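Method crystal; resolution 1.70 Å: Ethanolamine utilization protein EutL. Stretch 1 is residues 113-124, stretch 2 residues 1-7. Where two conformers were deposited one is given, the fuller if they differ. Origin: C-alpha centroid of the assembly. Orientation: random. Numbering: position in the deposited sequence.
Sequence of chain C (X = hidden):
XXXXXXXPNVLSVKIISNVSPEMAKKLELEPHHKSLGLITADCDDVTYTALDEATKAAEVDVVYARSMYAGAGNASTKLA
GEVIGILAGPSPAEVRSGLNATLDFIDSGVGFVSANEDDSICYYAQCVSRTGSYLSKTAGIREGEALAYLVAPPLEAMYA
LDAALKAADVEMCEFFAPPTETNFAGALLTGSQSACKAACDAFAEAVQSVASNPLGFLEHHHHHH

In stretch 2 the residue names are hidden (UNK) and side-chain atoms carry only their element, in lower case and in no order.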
# COMPACT_ATOMS: atom_id res chain seq x y z
N VAL C 113 18.16 5.51 13.30
CA VAL C 113 19.23 4.86 14.03
C VAL C 113 19.01 3.36 14.05
O VAL C 113 17.88 2.90 14.22
CB VAL C 113 19.30 5.39 15.47
CG1 VAL C 113 20.36 4.63 16.27
CG2 VAL C 113 19.61 6.88 15.45
N SER C 114 20.07 2.61 13.85
CA SER C 114 19.99 1.15 13.88
C SER C 114 19.82 0.62 15.30
O SER C 114 20.47 1.09 16.23
CB SER C 114 21.24 0.53 13.27
OG SER C 114 21.19 -0.89 13.44
N ALA C 115 18.98 -0.41 15.45
CA ALA C 115 18.76 -1.06 16.74
C ALA C 115 19.44 -2.43 16.84
O ALA C 115 19.35 -3.09 17.88
CB ALA C 115 17.24 -1.21 16.99
N ASN C 116 20.13 -2.88 15.79
CA ASN C 116 20.77 -4.19 15.86
C ASN C 116 21.93 -4.37 14.89
O ASN C 116 22.31 -3.45 14.15
CB ASN C 116 19.71 -5.30 15.65
CG ASN C 116 19.07 -5.27 14.26
OD1 ASN C 116 19.47 -4.51 13.38
ND2 ASN C 116 18.07 -6.12 14.06
N GLU C 117 22.51 -5.57 14.89
CA GLU C 117 23.83 -5.76 14.27
C GLU C 117 23.79 -5.56 12.76
O GLU C 117 24.73 -5.01 12.19
CB GLU C 117 24.38 -7.15 14.60
CG GLU C 117 25.77 -7.43 14.01
CD GLU C 117 26.83 -6.41 14.43
OE1 GLU C 117 26.80 -5.96 15.60
OE2 GLU C 117 27.70 -6.07 13.59
N ASP C 118 22.71 -5.99 12.11
CA ASP C 118 22.64 -5.87 10.65
C ASP C 118 21.72 -4.74 10.19
O ASP C 118 21.37 -4.66 9.00
CB ASP C 118 22.22 -7.20 10.01
CG ASP C 118 20.83 -7.63 10.41
OD1 ASP C 118 20.28 -7.07 11.37
OD2 ASP C 118 20.30 -8.56 9.75
N ASP C 119 21.37 -3.83 11.10
CA ASP C 119 20.55 -2.66 10.77
C ASP C 119 19.20 -3.07 10.17
O ASP C 119 18.64 -2.37 9.32
CB ASP C 119 21.27 -1.71 9.79
CG ASP C 119 22.63 -1.27 10.28
OD1 ASP C 119 22.93 -1.44 11.49
OD2 ASP C 119 23.41 -0.76 9.44
N SER C 120 18.66 -4.21 10.61
CA SER C 120 17.38 -4.68 10.10
C SER C 120 16.22 -4.20 10.97
O SER C 120 15.05 -4.45 10.66
CB SER C 120 17.38 -6.21 10.00
OG SER C 120 17.55 -6.81 11.27
N ILE C 121 16.53 -3.52 12.07
CA ILE C 121 15.51 -2.77 12.81
C ILE C 121 16.08 -1.39 13.01
O ILE C 121 17.23 -1.26 13.39
CB ILE C 121 15.19 -3.41 14.20
CG1 ILE C 121 14.66 -4.83 14.02
CG2 ILE C 121 14.17 -2.56 14.95
CD1 ILE C 121 14.53 -5.60 15.32
N CYS C 122 15.28 -0.36 12.75
CA CYS C 122 15.73 1.01 12.91
C CYS C 122 14.58 1.90 13.35
O CYS C 122 13.39 1.55 13.17
CB CYS C 122 16.32 1.54 11.61
SG CYS C 122 15.10 1.64 10.27
N TYR C 123 14.92 3.06 13.90
CA TYR C 123 13.91 3.96 14.43
C TYR C 123 14.36 5.40 14.32
O TYR C 123 15.55 5.70 14.13
CB TYR C 123 13.61 3.64 15.90
CG TYR C 123 14.83 3.77 16.78
CD1 TYR C 123 15.69 2.70 16.99
CD2 TYR C 123 15.13 4.97 17.41
CE1 TYR C 123 16.82 2.82 17.79
CE2 TYR C 123 16.24 5.09 18.21
CZ TYR C 123 17.08 4.02 18.40
OH TYR C 123 18.19 4.17 19.20
N TYR C 124 13.39 6.29 14.44
CA TYR C 124 13.59 7.74 14.42
C TYR C 124 13.09 8.28 15.73
O TYR C 124 11.97 7.97 16.13
CB TYR C 124 12.82 8.34 13.26
CG TYR C 124 13.12 9.79 12.84
CD1 TYR C 124 14.40 10.18 12.48
CD2 TYR C 124 12.08 10.70 12.67
CE1 TYR C 124 14.65 11.46 12.05
CE2 TYR C 124 12.32 12.00 12.22
CZ TYR C 124 13.60 12.36 11.90
OH TYR C 124 13.84 13.65 11.43
N UNK C 1 25.66 -1.48 12.40
CA UNK C 1 25.53 -2.09 13.75
C UNK C 1 24.71 -1.17 14.66
O UNK C 1 24.35 -0.06 14.28
s UNK C 1 29.34 -1.57 15.33
c UNK C 1 30.07 -2.30 13.86
c UNK C 1 27.69 -1.14 14.71
c UNK C 1 26.91 -2.37 14.35
N UNK C 2 24.41 -1.65 15.85
CA UNK C 2 23.51 -0.92 16.75
C UNK C 2 24.06 0.48 17.05
O UNK C 2 25.27 0.63 17.27
c UNK C 2 22.10 -1.52 21.51
c UNK C 2 22.39 -1.12 19.04
c UNK C 2 23.31 -1.73 18.02
c UNK C 2 22.09 -2.13 20.13
n UNK C 2 22.19 -2.58 22.56
N UNK C 3 23.16 1.46 17.02
CA UNK C 3 23.41 2.89 17.26
C UNK C 3 24.06 3.62 16.07
O UNK C 3 24.28 4.84 16.14
n UNK C 3 24.03 2.05 20.74
c UNK C 3 23.42 2.77 19.80
c UNK C 3 24.23 3.09 18.55
o UNK C 3 22.24 3.14 19.90
N UNK C 4 24.31 2.91 14.97
CA UNK C 4 24.76 3.58 13.74
C UNK C 4 23.65 4.45 13.21
O UNK C 4 22.47 4.07 13.23
c UNK C 4 25.17 2.58 12.65
o UNK C 4 26.83 1.00 12.13
c UNK C 4 26.53 1.96 12.87
o UNK C 4 27.33 2.42 13.73
N UNK C 5 24.02 5.63 12.71
CA UNK C 5 23.08 6.44 11.95
C UNK C 5 22.92 5.86 10.55
O UNK C 5 23.92 5.54 9.91
c UNK C 5 21.66 9.37 12.19
c UNK C 5 22.66 8.87 11.18
c UNK C 5 23.60 7.88 11.87
c UNK C 5 23.46 10.01 10.54
N UNK C 6 21.69 5.71 10.07
CA UNK C 6 21.46 5.32 8.68
C UNK C 6 21.40 6.60 7.85
O UNK C 6 20.49 7.41 8.01
c UNK C 6 20.19 4.49 8.52
c UNK C 6 19.56 3.22 10.58
c UNK C 6 19.93 4.14 7.06
c UNK C 6 20.31 3.20 9.31
N UNK C 7 22.35 6.77 6.94
CA UNK C 7 22.41 8.00 6.18
C UNK C 7 21.25 8.10 5.18
O UNK C 7 21.05 7.20 4.38
c UNK C 7 25.35 9.58 4.25
n UNK C 7 25.29 7.71 1.09
c UNK C 7 25.14 8.72 1.94
c UNK C 7 23.98 9.50 4.90
n UNK C 7 25.48 8.56 3.21
c UNK C 7 23.74 8.11 5.44
n UNK C 7 24.66 9.88 1.51
O HOH W 1 25.32 -4.34 16.85
O HOH W 2 25.52 0.79 9.57

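Position 1 carries four side-chain atoms in an unbranched row: two carbons, a sulfur and a last carbon. Its backbone N lies 2.9 Å from OD1 of D119, a salt bridge and hydrogen bond in one; its CA approaches O of E117 at 3.4 Å in a CA-H...O contact, and its CB lies 3.8 Å from OE1 of E117. A thioether of this form is methionine, M1. The free amino group does the main work here, while the end of the flexible side chain leads away from stretch 1.

Position 2 has four carbons in a row ending in nitrogen; the third of these carbons sits 3.7 Å from O of A115. This is lysine, K2. The long chain leads its charged end away from stretch 1, so the contact uses mostly the main chain and the aliphatic stem. A water accepts from N of K2 (3.0 Å) and donates to OE1 of E117 (2.5 Å).

Position 3 shows two carbons, the second bearing one oxygen and one nitrogen. Its backbone N donates to O of S114 at 2.8 Å, and its CA packs against CG1 of V113 at 3.6 Å. The short amide is asparagine, N3. It occupies the third place of a type II turn, with phi/psi of 78/1°, a left-handed conformation that asparagine tolerates better than most residues.

Position 4 has two carbons, the second carrying two oxygens, and its backbone O accepts from N of S114 at 2.9 Å. The carboxylate is aspartate, D4. OD2 of D4 accepts from N of M1 at 2.8 Å, so the acid suits a place beside a terminal amine.

Position 5 has four carbons forked at the second. It pairs with V113 in an antiparallel, non-hydrogen-bonded bridge, both side chains on the same face of the sheet. This is leucine, L5. Its exposed side chain comes no nearer than 4.6 Å to stretch 1, so the contact does not demand leucine.

Position 6 also has four carbons, but forked at the first with one arm two carbons long; that arm's end lies 3.4 Å from N of S114, packing against the backbone, and 3.8 Å from CB of C122. This is isoleucine, I6, whose CD1 suits the apolar contact with C122.

Position 7 bears three carbons, a nitrogen, and a carbon holding two more nitrogens, and touches nothing on stretch 1. The guanidinium marks arginine, R7, its charge suited to an exposed place.

The contact thus combines two nearly straight backbone hydrogen bonds at S114 with a charged anchor at the chain terminus. There D119 and D4 both receive the amino group of M1, and a second water joins the OD2 atoms of these two acids. I6 adds apolar packing.

Stretch 2, residues 1-7: MKNDLIR
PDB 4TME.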